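Local coordinates for protein putative adenosine kinase (Schistosoma mansoni, PDB 3VAS) that catalyses the phosphorylation of adenosine to AMP as an adenosine kinase of the ribokinase-like pfkB family, at residues H259-A262 and R263-D267; L162-A165 and H166-P170; N223-E226 and V227-I231. All coordinates share one frame; numbering follows the deposited sequence.

Contact 1 of 3, residues H259-A262 and R263-D267; sequences HATA and RYIAD
T261 and I265 stand side by side on one face of helix 257-267, pointing the same way. The closest approach is methyl to methyl, T261 CG2 to I265 CD1 at 3.8 Å. In T261, chi1 of -68° sets OG1 beside the backbone N, which leaves CG2 opposite that N and directed to I265. OG1 bonds to T257 O and to A244 O, so its single proton must be shared or alternate. Y247 of helix 241-250 packs on this face, and V280 of strand 279-284 touches I265 and A266. The backbone is regular alpha-helix. R263 N bonds to H259 O at 3.0 Å, and Y264, I265 and A266 repeat the i to i+4 pattern from A260, T261 and A262. The flank with R263 is polar. Its chain bends at chi2 and chi3 and brings NH1 to D267 OD1 at 3.1 Å, an i to i+4 salt bridge. The carboxylate meets the guanidinium at its edge, in plane, while NH1 lies on the syn side of OD1, 34° out of the carboxylate plane. NH2 bonds to T292 OG1. The helix is thus amphipathic. Apolar groups seat it on the core, and R263 links it to strand 287-293.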
loop_
_atom_site.group_PDB
_atom_site.type_symbol
_atom_site.label_atom_id
_atom_site.label_comp_id
_atom_site.label_asym_id
_atom_site.label_seq_id
_atom_site.Cartn_x
_atom_site.Cartn_y
_atom_site.Cartn_z
ATOM N N HIS A 259 0.803 18.320 10.749
ATOM C CA HIS A 259 -0.418 19.067 10.457
ATOM C C HIS A 259 -0.276 19.891 9.175
ATOM O O HIS A 259 -1.175 19.903 8.334
ATOM C CB HIS A 259 -0.792 19.986 11.626
ATOM C CG HIS A 259 -1.349 19.262 12.812
ATOM N ND1 HIS A 259 -2.670 19.362 13.193
ATOM C CD2 HIS A 259 -0.764 18.423 13.700
ATOM C CE1 HIS A 259 -2.875 18.620 14.268
ATOM N NE2 HIS A 259 -1.734 18.041 14.597
ATOM N N ALA A 260 0.855 20.576 9.033
ATOM C CA ALA A 260 1.120 21.382 7.843
ATOM C C ALA A 260 1.113 20.537 6.567
ATOM O O ALA A 260 0.611 20.969 5.532
ATOM C CB ALA A 260 2.442 22.132 7.983
ATOM N N THR A 261 1.666 19.331 6.648
ATOM C CA THR A 261 1.688 18.425 5.504
ATOM C C THR A 261 0.274 18.010 5.105
ATOM O O THR A 261 -0.062 17.976 3.920
ATOM C CB THR A 261 2.531 17.164 5.796
ATOM O OG1 THR A 261 3.913 17.525 5.911
ATOM C CG2 THR A 261 2.376 16.137 4.682
ATOM N N ALA A 262 -0.553 17.705 6.104
ATOM C CA ALA A 262 -1.933 17.299 5.856
ATOM C C ALA A 262 -2.693 18.408 5.137
ATOM O O ALA A 262 -3.406 18.157 4.166
ATOM C CB ALA A 262 -2.624 16.932 7.165
ATOM N N ARG A 263 -2.516 19.635 5.617
ATOM C CA ARG A 263 -3.125 20.817 5.015
ATOM C C ARG A 263 -2.603 21.044 3.595
ATOM O O ARG A 263 -3.376 21.285 2.665
ATOM C CB ARG A 263 -2.851 22.039 5.900
ATOM C CG ARG A 263 -3.232 23.398 5.315
ATOM C CD ARG A 263 -4.699 23.470 4.925
ATOM N NE ARG A 263 -5.584 22.929 5.947
ATOM C CZ ARG A 263 -6.681 22.225 5.684
ATOM N NH1 ARG A 263 -7.030 21.973 4.429
ATOM N NH2 ARG A 263 -7.427 21.769 6.680
ATOM N N TYR A 264 -1.289 20.952 3.436
ATOM C CA TYR A 264 -0.652 21.181 2.144
ATOM C C TYR A 264 -1.125 20.187 1.083
ATOM O O TYR A 264 -1.471 20.578 -0.031
ATOM C CB TYR A 264 0.869 21.120 2.288
ATOM C CG TYR A 264 1.630 21.465 1.028
ATOM C CD1 TYR A 264 2.060 22.767 0.789
ATOM C CD2 TYR A 264 1.933 20.486 0.087
ATOM C CE1 TYR A 264 2.769 23.084 -0.361
ATOM C CE2 TYR A 264 2.635 20.794 -1.063
ATOM C CZ TYR A 264 3.055 22.093 -1.281
ATOM O OH TYR A 264 3.754 22.399 -2.426
ATOM N N ILE A 265 -1.133 18.904 1.431
ATOM C CA ILE A 265 -1.550 17.860 0.499
ATOM C C ILE A 265 -3.023 18.006 0.118
ATOM O O ILE A 265 -3.396 17.843 -1.044
ATOM C CB ILE A 265 -1.288 16.452 1.074
ATOM C CG1 ILE A 265 0.219 16.204 1.193
ATOM C CG2 ILE A 265 -1.938 15.377 0.203
ATOM C CD1 ILE A 265 0.568 14.792 1.641
ATOM N N ALA A 266 -3.854 18.322 1.103
ATOM C CA ALA A 266 -5.282 18.520 0.876
ATOM C C ALA A 266 -5.559 19.684 -0.074
ATOM O O ALA A 266 -6.516 19.647 -0.847
ATOM C CB ALA A 266 -6.001 18.745 2.205
ATOM N N ASP A 267 -4.717 20.712 -0.012
ATOM C CA ASP A 267 -4.967 21.942 -0.760
ATOM C C ASP A 267 -4.288 22.015 -2.126
ATOM O O ASP A 267 -4.527 22.959 -2.877
ATOM C CB ASP A 267 -4.579 23.172 0.068
ATOM C CG ASP A 267 -5.477 23.374 1.269
ATOM O OD1 ASP A 267 -6.484 22.644 1.403
ATOM O OD2 ASP A 267 -5.182 24.280 2.072
#

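Contact 2 of 3, residues L162-A165 and H166-P170; sequences LSLA and HIEQP
The imidazole of H166 has CD1 of L162 beside it, 4.2 Å from CD2 of the ring and oblique to the ring plane. Helix 164-167 is a single short turn with S163 as its N-cap. The amide of Q169 is the second flat group. Its NE2 gives a straight bond to H166 O (3.2 Å, 169° at the hydrogen), with the acceptor in the amide plane and the donor on a carbonyl lone pair. H166 NE2 bonds to E128 O, and V104 of strand 101-107 and Q130 of strand 126-131 also touch this side chain. The same L162 CD1 lies 4.4 Å from I167 CG1, and both residues pack on M30 of strand 27-40 and C192 of helix 189-205. The turn thus joins these strands to that helix. S163 OG lies between its backbone N and carbonyl carbon (chi1 66°) and accepts from H166 N at 3.3 Å. That N-H also makes a weak bond to S163 O, which takes a further bond from I167 N. The amides of S163 and L164 have side-chain acceptors, Q130 OE1 and E194 OE2. The L164 and E168 side chains cross at an angle. E168 runs extended beyond CG, and its OE2 forms a salt bridge with K198 of helix 189-205. Along the way, E168 CD passes 3.7 Å from L164 CG.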
loop_
_atom_site.group_PDB
_atom_site.type_symbol
_atom_site.label_atom_id
_atom_site.label_comp_id
_atom_site.label_asym_id
_atom_site.label_seq_id
_atom_site.Cartn_x
_atom_site.Cartn_y
_atom_site.Cartn_z
ATOM N N LEU A 162 6.727 -4.494 -15.136
ATOM C CA LEU A 162 5.349 -4.081 -15.392
ATOM C C LEU A 162 5.347 -2.904 -16.361
ATOM O O LEU A 162 5.978 -1.877 -16.105
ATOM C CB LEU A 162 4.647 -3.701 -14.092
ATOM C CG LEU A 162 3.231 -3.141 -14.221
ATOM C CD1 LEU A 162 2.257 -4.205 -14.732
ATOM C CD2 LEU A 162 2.784 -2.582 -12.885
ATOM N N SER A 163 4.652 -3.063 -17.483
ATOM C CA SER A 163 4.739 -2.081 -18.556
ATOM C C SER A 163 3.391 -1.508 -18.957
ATOM O O SER A 163 2.348 -2.109 -18.718
ATOM C CB SER A 163 5.407 -2.693 -19.788
ATOM O OG SER A 163 4.602 -3.718 -20.335
ATOM N N LEU A 164 3.436 -0.340 -19.583
ATOM C CA LEU A 164 2.246 0.290 -20.126
ATOM C C LEU A 164 1.654 -0.587 -21.229
ATOM O O LEU A 164 0.437 -0.619 -21.419
ATOM C CB LEU A 164 2.596 1.677 -20.669
ATOM C CG LEU A 164 1.453 2.617 -21.044
ATOM C CD1 LEU A 164 0.469 2.772 -19.889
ATOM C CD2 LEU A 164 2.008 3.970 -21.466
ATOM N N ALA A 165 2.521 -1.302 -21.946
ATOM C CA ALA A 165 2.086 -2.214 -22.998
ATOM C C ALA A 165 1.157 -3.307 -22.477
ATOM O O ALA A 165 0.194 -3.681 -23.146
ATOM C CB ALA A 165 3.289 -2.836 -23.706
ATOM N N HIS A 166 1.452 -3.823 -21.289
ATOM C CA HIS A 166 0.646 -4.895 -20.716
ATOM C C HIS A 166 -0.675 -4.340 -20.208
ATOM O O HIS A 166 -1.725 -4.961 -20.359
ATOM C CB HIS A 166 1.394 -5.581 -19.579
ATOM C CG HIS A 166 0.532 -6.486 -18.757
ATOM N ND1 HIS A 166 0.172 -7.750 -19.171
ATOM C CD2 HIS A 166 -0.054 -6.301 -17.550
ATOM C CE1 HIS A 166 -0.594 -8.310 -18.251
ATOM N NE2 HIS A 166 -0.748 -7.452 -17.258
ATOM N N ILE A 167 -0.605 -3.158 -19.609
ATOM C CA ILE A 167 -1.775 -2.476 -19.075
ATOM C C ILE A 167 -2.740 -2.059 -20.187
ATOM O O ILE A 167 -3.957 -2.055 -19.995
ATOM C CB ILE A 167 -1.344 -1.254 -18.239
ATOM C CG1 ILE A 167 -0.550 -1.718 -17.013
ATOM C CG2 ILE A 167 -2.541 -0.426 -17.808
ATOM C CD1 ILE A 167 0.132 -0.595 -16.261
ATOM N N GLU A 168 -2.200 -1.737 -21.357
ATOM C CA GLU A 168 -3.018 -1.226 -22.454
ATOM C C GLU A 168 -3.614 -2.309 -23.351
ATOM O O GLU A 168 -4.324 -2.000 -24.309
ATOM C CB GLU A 168 -2.235 -0.210 -23.291
ATOM C CG GLU A 168 -1.997 1.114 -22.582
ATOM C CD GLU A 168 -1.279 2.126 -23.453
ATOM O OE1 GLU A 168 -0.432 1.718 -24.280
ATOM O OE2 GLU A 168 -1.566 3.333 -23.312
ATOM N N GLN A 169 -3.326 -3.571 -23.048
ATOM C CA GLN A 169 -3.981 -4.674 -23.748
ATOM C C GLN A 169 -5.481 -4.546 -23.536
ATOM O O GLN A 169 -5.920 -4.253 -22.428
ATOM C CB GLN A 169 -3.512 -6.017 -23.200
ATOM C CG GLN A 169 -2.131 -6.436 -23.636
ATOM C CD GLN A 169 -1.760 -7.791 -23.079
ATOM O OE1 GLN A 169 -1.737 -8.785 -23.802
ATOM N NE2 GLN A 169 -1.480 -7.841 -21.782
ATOM N N PRO A 170 -6.271 -4.744 -24.602
ATOM C CA PRO A 170 -7.733 -4.628 -24.513
ATOM C C PRO A 170 -8.341 -5.393 -23.332
ATOM O O PRO A 170 -9.249 -4.871 -22.683
ATOM C CB PRO A 170 -8.201 -5.218 -25.842
ATOM C CG PRO A 170 -7.099 -4.870 -26.790
ATOM C CD PRO A 170 -5.823 -4.983 -25.987
#

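Contact 3 of 3, residues N223-E226 and V227-I231; sequences NTKE and VDEMI
T224 and D228 lie side by side, pointing the same way, at the start of helix 224-231. T224 CG2 is 4.1 Å from D228 OD2. The tight part is the buried face formed by V227 and M230. V227 sits against L214, F212 of strand 209-213 and Y247 of helix 241-250. The bent chain of M230 reaches F210 and F212 of the same strand and M196 of helix 189-205. In D228, chi1 of -78° sets CG beside the backbone N. This turns the carboxylate back alongside T224, where two outside donors hold it: OD1 bonds to Y247 OH and OD2 to H251 NE2. T224 OG1 bonds to S220 O, in the preceding helix. The backbone adds regular i to i+4 bonds, such as V227 N to N223 O at 3.0 Å.

The K225 side is looser. K225 is exposed, and its CD comes no nearer than 4.3 Å to E229 OE1. The charged atoms, K225 NZ and E229 OE1, are 5.6 Å apart, too far for a salt bridge. E229 OE1 instead bonds to Y193 OH of helix 189-205. N223 is the N-cap residue, but its side chain makes no capping bond.

D228 and E229 therefore tie the helix to its neighbours, through Y247 and H251 and through Y193. The K225-E229 attraction probably adds only a diffuse electrostatic term.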
loop_
_atom_site.group_PDB
_atom_site.type_symbol
_atom_site.label_atom_id
_atom_site.label_comp_id
_atom_site.label_asym_id
_atom_site.label_seq_id
_atom_site.Cartn_x
_atom_site.Cartn_y
_atom_site.Cartn_z
ATOM N N ASN A 223 11.498 10.933 -4.923
ATOM C CA ASN A 223 10.544 10.923 -6.022
ATOM C C ASN A 223 9.455 11.944 -5.783
ATOM O O ASN A 223 8.272 11.678 -6.009
ATOM C CB ASN A 223 9.945 9.531 -6.196
ATOM C CG ASN A 223 10.994 8.493 -6.527
ATOM O OD1 ASN A 223 11.503 7.806 -5.641
ATOM N ND2 ASN A 223 11.340 8.386 -7.806
ATOM N N THR A 224 9.877 13.112 -5.312
ATOM C CA THR A 224 8.971 14.183 -4.929
ATOM C C THR A 224 8.072 14.586 -6.091
ATOM O O THR A 224 6.866 14.724 -5.914
ATOM C CB THR A 224 9.755 15.420 -4.443
ATOM O OG1 THR A 224 10.846 15.003 -3.614
ATOM C CG2 THR A 224 8.852 16.350 -3.664
ATOM N N LYS A 225 8.663 14.766 -7.271
ATOM C CA LYS A 225 7.914 15.140 -8.474
ATOM C C LYS A 225 6.761 14.174 -8.723
ATOM O O LYS A 225 5.629 14.598 -8.940
ATOM C CB LYS A 225 8.853 15.214 -9.696
ATOM C CG LYS A 225 8.194 15.542 -11.051
ATOM C CD LYS A 225 7.681 14.279 -11.774
ATOM C CE LYS A 225 8.045 14.251 -13.255
ATOM N NZ LYS A 225 9.381 13.653 -13.501
ATOM N N GLU A 226 7.054 12.875 -8.689
ATOM C CA GLU A 226 6.041 11.850 -8.950
ATOM C C GLU A 226 4.954 11.803 -7.869
ATOM O O GLU A 226 3.773 11.607 -8.176
ATOM C CB GLU A 226 6.679 10.464 -9.105
ATOM C CG GLU A 226 7.559 10.280 -10.352
ATOM C CD GLU A 226 9.037 10.530 -10.078
ATOM O OE1 GLU A 226 9.353 11.294 -9.142
ATOM O OE2 GLU A 226 9.884 9.954 -10.791
ATOM N N VAL A 227 5.349 11.963 -6.606
ATOM C CA VAL A 227 4.378 11.952 -5.513
ATOM C C VAL A 227 3.400 13.117 -5.659
ATOM O O VAL A 227 2.185 12.938 -5.557
ATOM C CB VAL A 227 5.053 12.007 -4.118
ATOM C CG1 VAL A 227 4.001 12.200 -3.017
ATOM C CG2 VAL A 227 5.881 10.743 -3.864
ATOM N N ASP A 228 3.929 14.307 -5.920
ATOM C CA ASP A 228 3.082 15.486 -6.041
ATOM C C ASP A 228 2.203 15.419 -7.279
ATOM O O ASP A 228 1.072 15.904 -7.271
ATOM C CB ASP A 228 3.915 16.769 -6.042
ATOM C CG ASP A 228 4.368 17.167 -4.652
ATOM O OD1 ASP A 228 3.829 16.612 -3.665
ATOM O OD2 ASP A 228 5.255 18.039 -4.547
ATOM N N GLU A 229 2.716 14.821 -8.347
ATOM C CA GLU A 229 1.904 14.672 -9.543
ATOM C C GLU A 229 0.738 13.720 -9.277
ATOM O O GLU A 229 -0.396 13.997 -9.669
ATOM C CB GLU A 229 2.729 14.202 -10.739
ATOM C CG GLU A 229 1.907 14.121 -12.016
ATOM C CD GLU A 229 2.754 14.028 -13.275
ATOM O OE1 GLU A 229 3.789 13.327 -13.264
ATOM O OE2 GLU A 229 2.377 14.660 -14.283
ATOM N N MET A 230 1.020 12.607 -8.603
ATOM C CA MET A 230 -0.019 11.648 -8.238
ATOM C C MET A 230 -1.085 12.269 -7.327
ATOM O O MET A 230 -2.280 12.069 -7.538
ATOM C CB MET A 230 0.589 10.404 -7.586
ATOM C CG MET A 230 1.412 9.545 -8.543
ATOM S SD MET A 230 0.497 9.077 -10.026
ATOM C CE MET A 230 -0.785 8.069 -9.318
ATOM N N ILE A 231 -0.647 13.023 -6.322
ATOM C CA ILE A 231 -1.575 13.713 -5.434
ATOM C C ILE A 231 -2.556 14.568 -6.238
ATOM O O ILE A 231 -3.744 14.637 -5.910
ATOM C CB ILE A 231 -0.833 14.567 -4.379
ATOM C CG1 ILE A 231 -0.080 13.660 -3.400
ATOM C CG2 ILE A 231 -1.801 15.452 -3.617
ATOM C CD1 ILE A 231 0.720 14.410 -2.355
#

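How the contacts relate
Contacts 1 and 3 are neighbours, with centres about 14 Å apart. They touch through I265 CG2 and I231 CD1, 3.8 Å apart. Both pack on Y247 of helix 241-250, and H251 joins them again. Contact 2 stands apart, about 23 Å from contact 1 and 11 Å from contact 3 at the nearest atoms. Contacts 2 and 3 both lean on helix 189-205. Each contact has a buried face (T261, A262, I265, A266; L162, H166, I167; V227, M230, I231) and an exposed one (D267; A165, E168; K225). Contacts 1 and 3 are regular helix; contact 2 is one capped turn. D267 pairs within its helix, whereas E168, D228 and E229 bond to residues outside their own segments.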